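Local coordinates for protein cypemycin cysteine dehydrogenase (decarboxylating) (Streptomyces sp, PDB 6JDD) that catalyses the flavin-dependent oxidative decarboxylation of the C-terminal cysteine of the cypemycin precursor peptide, a step in forming the aminovinyl-cysteine of this linaridin, at residues V13-S18 / V40-T45; K64-S69 / D109-M114; E150-V155 / P173-A178. One frame throughout, in Å; residues are numbered along the deposited sequence.

In the fold
The three contacts lie along one six-stranded parallel sheet of Rossmann-like order 3-2-1-4-5-6. Contact 1 joins strands 10-15 and 39-44 near the centre of the chain and holds the flavin side of the FAD diphosphate. Contact 2, with its centre about 9 Å away, uses the next strand, 65-67, at one end of the sheet. The two touch directly: Val44 O and Asp68 N are 2.8 Å apart, and His14 packs on Ala112. Contact 2 also brings Asp109 into the FAD pocket. Contact 3 lies at the opposite end, where strand 149-151 meets helix 172-185; its centre is about 16 Å from that of contact 1 and about 23 Å from that of contact 2.

Contact 1 (V13-S18 / V40-T45); sequences VHVTGS and VNVSVT. With FAD (flavin-adenine dinucleotide), chain B.
His14 and Ser43 point to the same face of the sheet; there His14 CG, anti to the backbone N (chi1 -179°), and Ser43 OG, between its backbone N and carbonyl carbon (chi1 61°), bring ring and hydroxyl together. These residues are a bridge pair of neighbouring parallel strands in the first beta-alpha-beta unit of a Rossmann-like flavoprotein fold, with helix 24-34 as the crossover. His14 ND1 and Ser43 OG are hydrogen-bonded at 2.6 Å, the hydroxyl lying at the ring edge, near its plane; either atom could be the donor. Ser43 OG has a second bond, to His12 NE2, and is therefore held between two imidazoles. Beyond it, Thr45 CG2 approaches His14 CE1 to 3.7 Å, the two side chains crossing at about a right angle.

A ladder of four backbone bonds joins the strands, from Val13 N to Asn41 O as far as Thr45 N to Val15 O, the last at 3.1 Å. On the other face valines pack together: Val15 CG2 lies 3.8 Å from Val42 CG1, and Val15 also reaches Val24 of the crossover helix.

Past the strand ends the chain turns to the cofactor. Gly17, centre of an inverse gamma turn, accepts from the ribityl chain, FAD O2' lying 2.6 Å from Gly17 O. One phosphate oxygen is gripped from both segments: FAD O2P receives Gly17 N at 2.8 Å and Thr45 OG1 at 2.5 Å.

Contact 2 (K64-S69 / D109-M114); sequences KVWVDS and DSPALM. With FAD (flavin-adenine dinucleotide), chain B.
Two hydrogen bonds to the carboxylate of Asp68 carry the polar part of the contact, one to each oxygen. Ala112 N donates to Asp68 OD1 over 2.7 Å, arriving from above the carboxylate plane, 41° out of it. Ser110 OG donates to Asp68 OD2 over 2.5 Å, on the syn side and much closer to that plane. Asp68 is the centre of an inverse gamma turn just beyond strand 65-67, and its CG stands anti to the backbone N (chi1 179°), where the oxygens are in reach of the helix start.

Ser110 is the N-cap of helix 111-118, and its OG also accepts a weak capping bond from Leu113 N at 3.4 Å. An acidic group bonded to the first turn of a helix would be expected to interact favourably with the helix dipole. Just ahead of the cap, Asp109 belongs to the FAD pocket and forms a salt bridge with Arg102.

Van der Waals contacts flank the carboxylate. Pro111 CG packs 3.4 Å from Ser69 N and 4.2 Å from Trp66 CZ3, obliquely to the indole. The indole presents its edge to the helix start, with Ala112 N near the ring plane; Trp66 CH2 lies 4.1 Å from Ala112 CB.

Contact 3 (E150-V155 / P173-A178); sequences EFAPRV and PGALAA
Strand 149-151, the last of the sheet, runs out into a loop that lies against the first turns of helix 172-185 through Ala152, Pro153, Gly174 and Ala175. No hydrogen bond crosses directly between the two segments; small apolar groups make the join. Ala152 CB meets Ala175 CB at 4.2 Å, and both methyl groups also reach Val124 on the neighbouring strand. Gly174 has no side chain, and the Pro153 ring comes up to its backbone: Pro153 CD is 3.7 Å from Gly174 O, and Pro153 CG is 4.1 Å from Gly174 CA. One turn further along the helix, Ala178 CB is 4.4 Å from Pro153 CD.

In this Rossmann-like alpha/beta layering the helix lies against the end of the outermost strand of this chain and the loop that follows it, and through Leu176 on helix 24-34 as well. Asn171 bridges the two segments, its ND2 donating to Pro153 O while its OD1 accepts from Gly174 N.

Polar groups lie around this apolar join. Glu150 OE1 passes 4.4 Å from Ala178 CB, while OE2 of the same carboxylate forms a salt bridge with Arg181 further along the helix. Arg154 folds back within the loop: its NH1 donates to Ala152 O over 2.6 Å, with the acceptor close to the guanidinium plane, and also forms a salt bridge with Asp127.

Contact 1 (V13-S18 / V40-T45)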
loop_
_atom_site.group_PDB
_atom_site.type_symbol
_atom_site.label_atom_id
_atom_site.label_comp_id
_atom_site.label_asym_id
_atom_site.label_seq_id
_atom_site.Cartn_x
_atom_site.Cartn_y
_atom_site.Cartn_z
ATOM N N VAL A 13 -24.911 23.822 9.384
ATOM C CA VAL A 13 -25.659 22.551 9.271
ATOM C C VAL A 13 -24.676 21.435 9.590
ATOM O O VAL A 13 -23.636 21.369 8.981
ATOM C CB VAL A 13 -26.341 22.365 7.907
ATOM C CG1 VAL A 13 -27.013 21.025 7.853
ATOM C CG2 VAL A 13 -27.363 23.452 7.616
ATOM N N HIS A 14 -25.008 20.623 10.579
ATOM C CA HIS A 14 -24.227 19.434 10.977
ATOM C C HIS A 14 -24.991 18.196 10.534
ATOM O O HIS A 14 -26.143 18.002 10.985
ATOM C CB HIS A 14 -23.951 19.456 12.476
ATOM C CG HIS A 14 -23.149 18.291 12.938
ATOM N ND1 HIS A 14 -21.912 17.992 12.395
ATOM C CD2 HIS A 14 -23.416 17.327 13.840
ATOM C CE1 HIS A 14 -21.452 16.896 12.966
ATOM N NE2 HIS A 14 -22.369 16.449 13.835
ATOM N N VAL A 15 -24.391 17.453 9.613
ATOM C CA VAL A 15 -25.045 16.312 8.914
ATOM C C VAL A 15 -24.511 15.020 9.514
ATOM O O VAL A 15 -23.277 14.857 9.545
ATOM C CB VAL A 15 -24.777 16.367 7.403
ATOM C CG1 VAL A 15 -25.574 15.298 6.642
ATOM C CG2 VAL A 15 -25.030 17.764 6.848
ATOM N N THR A 16 -25.394 14.104 9.915
ATOM C CA THR A 16 -25.020 12.845 10.619
ATOM C C THR A 16 -25.578 11.661 9.831
ATOM O O THR A 16 -26.380 11.869 8.985
ATOM C CB THR A 16 -25.464 12.850 12.099
ATOM O OG1 THR A 16 -26.878 12.630 12.200
ATOM C CG2 THR A 16 -25.069 14.109 12.857
ATOM N N GLY A 17 -25.152 10.447 10.185
ATOM C CA GLY A 17 -25.183 9.218 9.370
ATOM C C GLY A 17 -26.517 8.519 9.377
ATOM O O GLY A 17 -26.608 7.326 9.728
ATOM N N SER A 18 -27.530 9.179 8.892
ATOM C CA SER A 18 -28.755 8.455 8.523
ATOM C C SER A 18 -28.928 8.567 7.013
ATOM O O SER A 18 -28.358 9.487 6.366
ATOM C CB SER A 18 -29.929 8.954 9.315
ATOM O OG SER A 18 -30.215 10.295 9.028
ATOM N N VAL A 40 -24.155 29.556 4.407
ATOM C CA VAL A 40 -24.445 28.211 4.963
ATOM C C VAL A 40 -23.116 27.477 5.109
ATOM O O VAL A 40 -22.485 27.172 4.101
ATOM C CB VAL A 40 -25.416 27.451 4.052
ATOM C CG1 VAL A 40 -25.749 26.058 4.564
ATOM C CG2 VAL A 40 -26.678 28.223 3.824
ATOM N N ASN A 41 -22.710 27.226 6.338
ATOM C CA ASN A 41 -21.572 26.338 6.676
ATOM C C ASN A 41 -22.096 24.920 6.899
ATOM O O ASN A 41 -23.235 24.757 7.322
ATOM C CB ASN A 41 -20.804 26.833 7.899
ATOM C CG ASN A 41 -20.423 28.290 7.788
ATOM O OD1 ASN A 41 -19.562 28.664 6.995
ATOM N ND2 ASN A 41 -21.055 29.116 8.602
ATOM N N VAL A 42 -21.278 23.925 6.608
ATOM C CA VAL A 42 -21.702 22.509 6.720
ATOM C C VAL A 42 -20.556 21.666 7.272
ATOM O O VAL A 42 -19.413 21.782 6.796
ATOM C CB VAL A 42 -22.182 21.959 5.369
ATOM C CG1 VAL A 42 -22.736 20.557 5.528
ATOM C CG2 VAL A 42 -23.220 22.851 4.716
ATOM N N SER A 43 -20.878 20.860 8.265
ATOM C CA SER A 43 -19.988 19.805 8.813
ATOM C C SER A 43 -20.638 18.450 8.520
ATOM O O SER A 43 -21.855 18.353 8.498
ATOM C CB SER A 43 -19.681 20.009 10.291
ATOM O OG SER A 43 -20.849 19.979 11.101
ATOM N N VAL A 44 -19.843 17.446 8.247
ATOM C CA VAL A 44 -20.384 16.131 7.836
ATOM C C VAL A 44 -19.612 15.058 8.598
ATOM O O VAL A 44 -18.403 15.042 8.541
ATOM C CB VAL A 44 -20.236 15.939 6.316
ATOM C CG1 VAL A 44 -20.813 14.621 5.876
ATOM C CG2 VAL A 44 -20.853 17.063 5.522
ATOM N N THR A 45 -20.300 14.150 9.258
ATOM C CA THR A 45 -19.657 13.076 10.047
ATOM C C THR A 45 -19.161 12.044 9.067
ATOM O O THR A 45 -19.729 11.900 8.004
ATOM C CB THR A 45 -20.561 12.374 11.066
ATOM O OG1 THR A 45 -21.578 11.591 10.426
ATOM C CG2 THR A 45 -21.161 13.349 12.054
HETATM P PA FAD B . -19.927 9.562 13.637
HETATM O O1A FAD B . -18.935 10.669 13.784
HETATM O O2A FAD B . -19.947 8.795 12.358
HETATM O O5B FAD B . -19.771 8.542 14.866
HETATM C C5B FAD B . -18.879 7.409 14.718
HETATM C C4B FAD B . -18.436 6.941 16.083
HETATM O O4B FAD B . -16.991 6.809 16.095
HETATM C C3B FAD B . -18.778 7.871 17.256
HETATM O O3B FAD B . -19.101 7.128 18.425
HETATM C C2B FAD B . -17.483 8.667 17.437
HETATM O O2B FAD B . -17.333 9.178 18.744
HETATM C C1B FAD B . -16.440 7.600 17.124
HETATM N N9A FAD B . -15.171 8.140 16.652
HETATM C C8A FAD B . -14.594 9.339 16.989
HETATM N N7A FAD B . -13.442 9.530 16.387
HETATM C C5A FAD B . -13.255 8.391 15.613
HETATM C C6A FAD B . -12.224 7.987 14.744
HETATM N N6A FAD B . -11.139 8.714 14.494
HETATM N N1A FAD B . -12.360 6.785 14.134
HETATM C C2A FAD B . -13.455 6.057 14.390
HETATM N N3A FAD B . -14.485 6.334 15.185
HETATM C C4A FAD B . -14.318 7.530 15.773
HETATM N N1 FAD B . -28.981 5.898 12.956
HETATM C C2 FAD B . -29.957 6.738 13.371
HETATM O O2 FAD B . -29.927 7.237 14.498
HETATM N N3 FAD B . -31.008 7.071 12.576
HETATM C C4 FAD B . -31.142 6.573 11.303
HETATM O O4 FAD B . -32.104 6.898 10.622
HETATM C C4X FAD B . -30.146 5.695 10.834
HETATM N N5 FAD B . -30.258 5.211 9.623
HETATM C C5X FAD B . -29.276 4.359 9.190
HETATM C C6 FAD B . -29.379 3.830 7.892
HETATM C C7 FAD B . -28.432 2.969 7.391
HETATM C C7M FAD B . -28.574 2.421 5.995
HETATM C C8 FAD B . -27.325 2.606 8.198
HETATM C C8M FAD B . -26.273 1.665 7.672
HETATM C C9 FAD B . -27.213 3.119 9.475
HETATM C C9A FAD B . -28.177 4.000 9.994
HETATM N N10 FAD B . -28.094 4.536 11.278
HETATM C C10 FAD B . -29.070 5.398 11.742
HETATM C "C1'" FAD B . -26.958 4.182 12.148
HETATM C "C2'" FAD B . -25.903 5.271 12.180
HETATM O "O2'" FAD B . -25.298 5.392 10.896
HETATM C "C3'" FAD B . -24.824 4.960 13.220
HETATM O "O3'" FAD B . -25.387 5.053 14.525
HETATM C "C4'" FAD B . -23.604 5.879 13.134
HETATM O "O4'" FAD B . -22.646 5.499 14.125
HETATM C "C5'" FAD B . -23.962 7.336 13.319
HETATM O "O5'" FAD B . -22.747 8.127 13.414
HETATM P P FAD B . -22.847 9.727 13.373
HETATM O O1P FAD B . -23.880 10.160 14.360
HETATM O O2P FAD B . -22.985 10.154 11.949
HETATM O O3P FAD B . -21.395 10.146 13.910
#

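Contact 2 (K64-S69 / D109-M114)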
loop_
_atom_site.group_PDB
_atom_site.type_symbol
_atom_site.label_atom_id
_atom_site.label_comp_id
_atom_site.label_asym_id
_atom_site.label_seq_id
_atom_site.Cartn_x
_atom_site.Cartn_y
_atom_site.Cartn_z
ATOM N N LYS A 64 -18.062 27.497 4.805
ATOM C CA LYS A 64 -17.017 26.450 4.962
ATOM C C LYS A 64 -17.667 25.077 5.022
ATOM O O LYS A 64 -18.792 24.957 5.580
ATOM C CB LYS A 64 -16.199 26.717 6.218
ATOM C CG LYS A 64 -15.379 28.000 6.150
ATOM C CD LYS A 64 -14.769 28.274 4.752
ATOM C CE LYS A 64 -13.479 29.080 4.766
ATOM N NZ LYS A 64 -13.643 30.388 5.452
ATOM N N VAL A 65 -17.005 24.096 4.430
ATOM C CA VAL A 65 -17.506 22.703 4.471
ATOM C C VAL A 65 -16.362 21.857 4.988
ATOM O O VAL A 65 -15.251 22.048 4.544
ATOM C CB VAL A 65 -18.031 22.218 3.109
ATOM C CG1 VAL A 65 -18.471 20.768 3.162
ATOM C CG2 VAL A 65 -19.183 23.057 2.619
ATOM N N TRP A 66 -16.632 21.012 5.964
ATOM C CA TRP A 66 -15.584 20.157 6.564
ATOM C C TRP A 66 -16.146 18.835 7.084
ATOM O O TRP A 66 -17.337 18.740 7.441
ATOM C CB TRP A 66 -14.814 20.885 7.642
ATOM C CG TRP A 66 -15.607 21.743 8.574
ATOM C CD1 TRP A 66 -15.960 23.039 8.363
ATOM C CD2 TRP A 66 -16.057 21.419 9.899
ATOM N NE1 TRP A 66 -16.611 23.541 9.446
ATOM C CE2 TRP A 66 -16.675 22.575 10.408
ATOM C CE3 TRP A 66 -15.997 20.271 10.703
ATOM C CZ2 TRP A 66 -17.238 22.623 11.676
ATOM C CZ3 TRP A 66 -16.540 20.321 11.962
ATOM C CH2 TRP A 66 -17.159 21.479 12.431
ATOM N N VAL A 67 -15.286 17.835 7.073
ATOM C CA VAL A 67 -15.578 16.529 7.689
ATOM C C VAL A 67 -15.325 16.669 9.183
ATOM O O VAL A 67 -14.330 17.322 9.568
ATOM C CB VAL A 67 -14.758 15.417 7.042
ATOM C CG1 VAL A 67 -14.988 14.115 7.783
ATOM C CG2 VAL A 67 -15.127 15.282 5.569
ATOM N N ASP A 68 -16.257 16.134 9.967
ATOM C CA ASP A 68 -16.268 16.232 11.441
ATOM C C ASP A 68 -15.225 15.246 12.041
ATOM O O ASP A 68 -15.573 14.140 12.486
ATOM C CB ASP A 68 -17.685 16.020 11.997
ATOM C CG ASP A 68 -17.698 16.090 13.524
ATOM O OD1 ASP A 68 -16.844 16.815 14.043
ATOM O OD2 ASP A 68 -18.547 15.385 14.189
ATOM N N SER A 69 -13.970 15.642 11.991
ATOM C CA SER A 69 -12.834 14.732 12.387
ATOM C C SER A 69 -11.679 15.607 12.819
ATOM O O SER A 69 -11.443 16.606 12.167
ATOM C CB SER A 69 -12.366 13.766 11.349
ATOM O OG SER A 69 -11.143 13.211 11.779
ATOM N N ASP A 109 -15.802 14.257 21.278
ATOM C CA ASP A 109 -14.882 13.303 20.572
ATOM C C ASP A 109 -14.855 13.576 19.047
ATOM O O ASP A 109 -14.349 12.732 18.250
ATOM C CB ASP A 109 -15.253 11.846 20.886
ATOM C CG ASP A 109 -16.717 11.502 20.636
ATOM O OD1 ASP A 109 -17.518 12.455 20.490
ATOM O OD2 ASP A 109 -17.040 10.302 20.656
ATOM N N SER A 110 -15.453 14.686 18.629
ATOM C CA SER A 110 -15.380 15.194 17.245
ATOM C C SER A 110 -15.438 16.702 17.330
ATOM O O SER A 110 -15.911 17.253 18.284
ATOM C CB SER A 110 -16.443 14.601 16.377
ATOM O OG SER A 110 -17.697 15.234 16.542
ATOM N N PRO A 111 -14.816 17.428 16.411
ATOM C CA PRO A 111 -14.799 18.888 16.537
ATOM C C PRO A 111 -16.186 19.520 16.469
ATOM O O PRO A 111 -16.347 20.501 17.079
ATOM C CB PRO A 111 -13.910 19.284 15.341
ATOM C CG PRO A 111 -13.961 18.087 14.419
ATOM C CD PRO A 111 -14.007 16.893 15.318
ATOM N N ALA A 112 -17.129 18.946 15.709
ATOM C CA ALA A 112 -18.537 19.411 15.649
ATOM C C ALA A 112 -19.170 19.230 17.028
ATOM O O ALA A 112 -19.932 20.066 17.455
ATOM C CB ALA A 112 -19.354 18.715 14.590
ATOM N N LEU A 113 -18.843 18.155 17.726
ATOM C CA LEU A 113 -19.451 17.977 19.062
ATOM C C LEU A 113 -18.820 18.933 20.070
ATOM O O LEU A 113 -19.553 19.408 20.904
ATOM C CB LEU A 113 -19.473 16.506 19.475
ATOM C CG LEU A 113 -20.886 15.940 19.436
ATOM C CD1 LEU A 113 -21.129 15.118 18.196
ATOM C CD2 LEU A 113 -21.234 15.176 20.687
ATOM N N MET A 114 -17.517 19.192 19.983
ATOM C CA MET A 114 -16.913 20.240 20.837
ATOM C C MET A 114 -17.706 21.534 20.593
ATOM O O MET A 114 -18.153 22.146 21.538
ATOM C CB MET A 114 -15.419 20.422 20.521
ATOM C CG MET A 114 -14.727 21.537 21.300
ATOM S SD MET A 114 -14.533 21.074 23.017
ATOM C CE MET A 114 -13.017 20.112 22.918
HETATM P PA FAD B . -19.927 9.562 13.637
HETATM O O1A FAD B . -18.935 10.669 13.784
HETATM O O2A FAD B . -19.947 8.795 12.358
HETATM O O5B FAD B . -19.771 8.542 14.866
HETATM C C5B FAD B . -18.879 7.409 14.718
HETATM C C4B FAD B . -18.436 6.941 16.083
HETATM O O4B FAD B . -16.991 6.809 16.095
HETATM C C3B FAD B . -18.778 7.871 17.256
HETATM O O3B FAD B . -19.101 7.128 18.425
HETATM C C2B FAD B . -17.483 8.667 17.437
HETATM O O2B FAD B . -17.333 9.178 18.744
HETATM C C1B FAD B . -16.440 7.600 17.124
HETATM N N9A FAD B . -15.171 8.140 16.652
HETATM C C8A FAD B . -14.594 9.339 16.989
HETATM N N7A FAD B . -13.442 9.530 16.387
HETATM C C5A FAD B . -13.255 8.391 15.613
HETATM C C6A FAD B . -12.224 7.987 14.744
HETATM N N6A FAD B . -11.139 8.714 14.494
HETATM N N1A FAD B . -12.360 6.785 14.134
HETATM C C2A FAD B . -13.455 6.057 14.390
HETATM N N3A FAD B . -14.485 6.334 15.185
HETATM C C4A FAD B . -14.318 7.530 15.773
HETATM N N1 FAD B . -28.981 5.898 12.956
HETATM C C2 FAD B . -29.957 6.738 13.371
HETATM O O2 FAD B . -29.927 7.237 14.498
HETATM N N3 FAD B . -31.008 7.071 12.576
HETATM C C4 FAD B . -31.142 6.573 11.303
HETATM O O4 FAD B . -32.104 6.898 10.622
HETATM C C4X FAD B . -30.146 5.695 10.834
HETATM N N5 FAD B . -30.258 5.211 9.623
HETATM C C5X FAD B . -29.276 4.359 9.190
HETATM C C6 FAD B . -29.379 3.830 7.892
HETATM C C7 FAD B . -28.432 2.969 7.391
HETATM C C7M FAD B . -28.574 2.421 5.995
HETATM C C8 FAD B . -27.325 2.606 8.198
HETATM C C8M FAD B . -26.273 1.665 7.672
HETATM C C9 FAD B . -27.213 3.119 9.475
HETATM C C9A FAD B . -28.177 4.000 9.994
HETATM N N10 FAD B . -28.094 4.536 11.278
HETATM C C10 FAD B . -29.070 5.398 11.742
HETATM C "C1'" FAD B . -26.958 4.182 12.148
HETATM C "C2'" FAD B . -25.903 5.271 12.180
HETATM O "O2'" FAD B . -25.298 5.392 10.896
HETATM C "C3'" FAD B . -24.824 4.960 13.220
HETATM O "O3'" FAD B . -25.387 5.053 14.525
HETATM C "C4'" FAD B . -23.604 5.879 13.134
HETATM O "O4'" FAD B . -22.646 5.499 14.125
HETATM C "C5'" FAD B . -23.962 7.336 13.319
HETATM O "O5'" FAD B . -22.747 8.127 13.414
HETATM P P FAD B . -22.847 9.727 13.373
HETATM O O1P FAD B . -23.880 10.160 14.360
HETATM O O2P FAD B . -22.985 10.154 11.949
HETATM O O3P FAD B . -21.395 10.146 13.910
#

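Contact 3 (E150-V155 / P173-A178)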
loop_
_atom_site.group_PDB
_atom_site.type_symbol
_atom_site.label_atom_id
_atom_site.label_comp_id
_atom_site.label_asym_id
_atom_site.label_seq_id
_atom_site.Cartn_x
_atom_site.Cartn_y
_atom_site.Cartn_z
ATOM N N GLU A 150 -33.221 22.746 21.184
ATOM C CA GLU A 150 -34.604 22.285 20.900
ATOM C C GLU A 150 -34.591 21.182 19.846
ATOM O O GLU A 150 -33.695 21.151 19.023
ATOM C CB GLU A 150 -35.485 23.411 20.363
ATOM C CG GLU A 150 -35.974 24.301 21.478
ATOM C CD GLU A 150 -37.042 25.336 21.148
ATOM O OE1 GLU A 150 -37.804 25.174 20.125
ATOM O OE2 GLU A 150 -37.121 26.310 21.933
ATOM N N PHE A 151 -35.628 20.362 19.840
ATOM C CA PHE A 151 -35.916 19.419 18.743
ATOM C C PHE A 151 -36.842 20.114 17.764
ATOM O O PHE A 151 -37.657 20.867 18.144
ATOM C CB PHE A 151 -36.488 18.124 19.303
ATOM C CG PHE A 151 -35.437 17.292 19.994
ATOM C CD1 PHE A 151 -35.055 17.575 21.296
ATOM C CD2 PHE A 151 -34.824 16.248 19.314
ATOM C CE1 PHE A 151 -34.047 16.834 21.880
ATOM C CE2 PHE A 151 -33.850 15.489 19.910
ATOM C CZ PHE A 151 -33.477 15.775 21.200
ATOM N N ALA A 152 -36.657 19.852 16.493
ATOM C CA ALA A 152 -37.389 20.544 15.423
ATOM C C ALA A 152 -38.826 20.082 15.505
ATOM O O ALA A 152 -39.064 18.997 16.024
ATOM C CB ALA A 152 -36.788 20.209 14.072
ATOM N N PRO A 153 -39.784 20.885 14.988
ATOM C CA PRO A 153 -41.171 20.452 14.847
ATOM C C PRO A 153 -41.283 19.158 14.008
ATOM O O PRO A 153 -40.530 18.995 13.018
ATOM C CB PRO A 153 -41.877 21.655 14.188
ATOM C CG PRO A 153 -41.019 22.853 14.526
ATOM C CD PRO A 153 -39.606 22.293 14.598
ATOM N N ARG A 154 -42.207 18.278 14.421
ATOM C CA ARG A 154 -42.470 16.962 13.784
ATOM C C ARG A 154 -42.988 17.166 12.349
ATOM O O ARG A 154 -43.502 18.296 12.039
ATOM C CB ARG A 154 -43.513 16.189 14.592
ATOM C CG ARG A 154 -43.159 15.944 16.052
ATOM C CD ARG A 154 -41.897 15.113 16.183
ATOM N NE ARG A 154 -40.725 15.975 16.238
ATOM C CZ ARG A 154 -39.461 15.565 16.223
ATOM N NH1 ARG A 154 -38.480 16.448 16.267
ATOM N NH2 ARG A 154 -39.170 14.281 16.166
ATOM N N VAL A 155 -42.849 16.123 11.509
ATOM C CA VAL A 155 -43.573 15.972 10.202
ATOM C C VAL A 155 -44.118 14.541 10.054
ATOM O O VAL A 155 -43.373 13.592 10.391
ATOM C CB VAL A 155 -42.705 16.374 8.990
ATOM C CG1 VAL A 155 -42.614 17.895 8.866
ATOM C CG2 VAL A 155 -41.318 15.717 9.001
ATOM N N PRO A 173 -37.562 23.514 7.113
ATOM C CA PRO A 173 -38.369 24.734 7.282
ATOM C C PRO A 173 -38.782 24.986 8.752
ATOM O O PRO A 173 -38.579 26.103 9.270
ATOM C CB PRO A 173 -39.568 24.485 6.357
ATOM C CG PRO A 173 -39.033 23.497 5.319
ATOM C CD PRO A 173 -38.113 22.586 6.099
ATOM N N GLY A 174 -39.285 23.943 9.422
ATOM C CA GLY A 174 -39.591 23.985 10.865
ATOM C C GLY A 174 -38.365 24.338 11.693
ATOM O O GLY A 174 -38.476 25.165 12.631
ATOM N N ALA A 175 -37.219 23.746 11.374
ATOM C CA ALA A 175 -35.979 24.026 12.119
ATOM C C ALA A 175 -35.683 25.529 11.961
ATOM O O ALA A 175 -35.209 26.167 12.914
ATOM C CB ALA A 175 -34.848 23.121 11.671
ATOM N N LEU A 176 -35.916 26.095 10.790
ATOM C CA LEU A 176 -35.504 27.508 10.531
ATOM C C LEU A 176 -36.398 28.427 11.360
ATOM O O LEU A 176 -35.887 29.425 11.954
ATOM C CB LEU A 176 -35.645 27.823 9.038
ATOM C CG LEU A 176 -34.619 27.179 8.113
ATOM C CD1 LEU A 176 -35.082 27.283 6.669
ATOM C CD2 LEU A 176 -33.255 27.827 8.281
ATOM N N ALA A 177 -37.692 28.109 11.397
ATOM C CA ALA A 177 -38.686 28.880 12.177
ATOM C C ALA A 177 -38.328 28.804 13.666
ATOM O O ALA A 177 -38.242 29.866 14.311
ATOM C CB ALA A 177 -40.076 28.367 11.899
ATOM N N ALA A 178 -38.084 27.595 14.179
ATOM C CA ALA A 178 -37.652 27.385 15.575
ATOM C C ALA A 178 -36.376 28.183 15.823
ATOM O O ALA A 178 -36.296 28.824 16.849
ATOM C CB ALA A 178 -37.445 25.926 15.849
#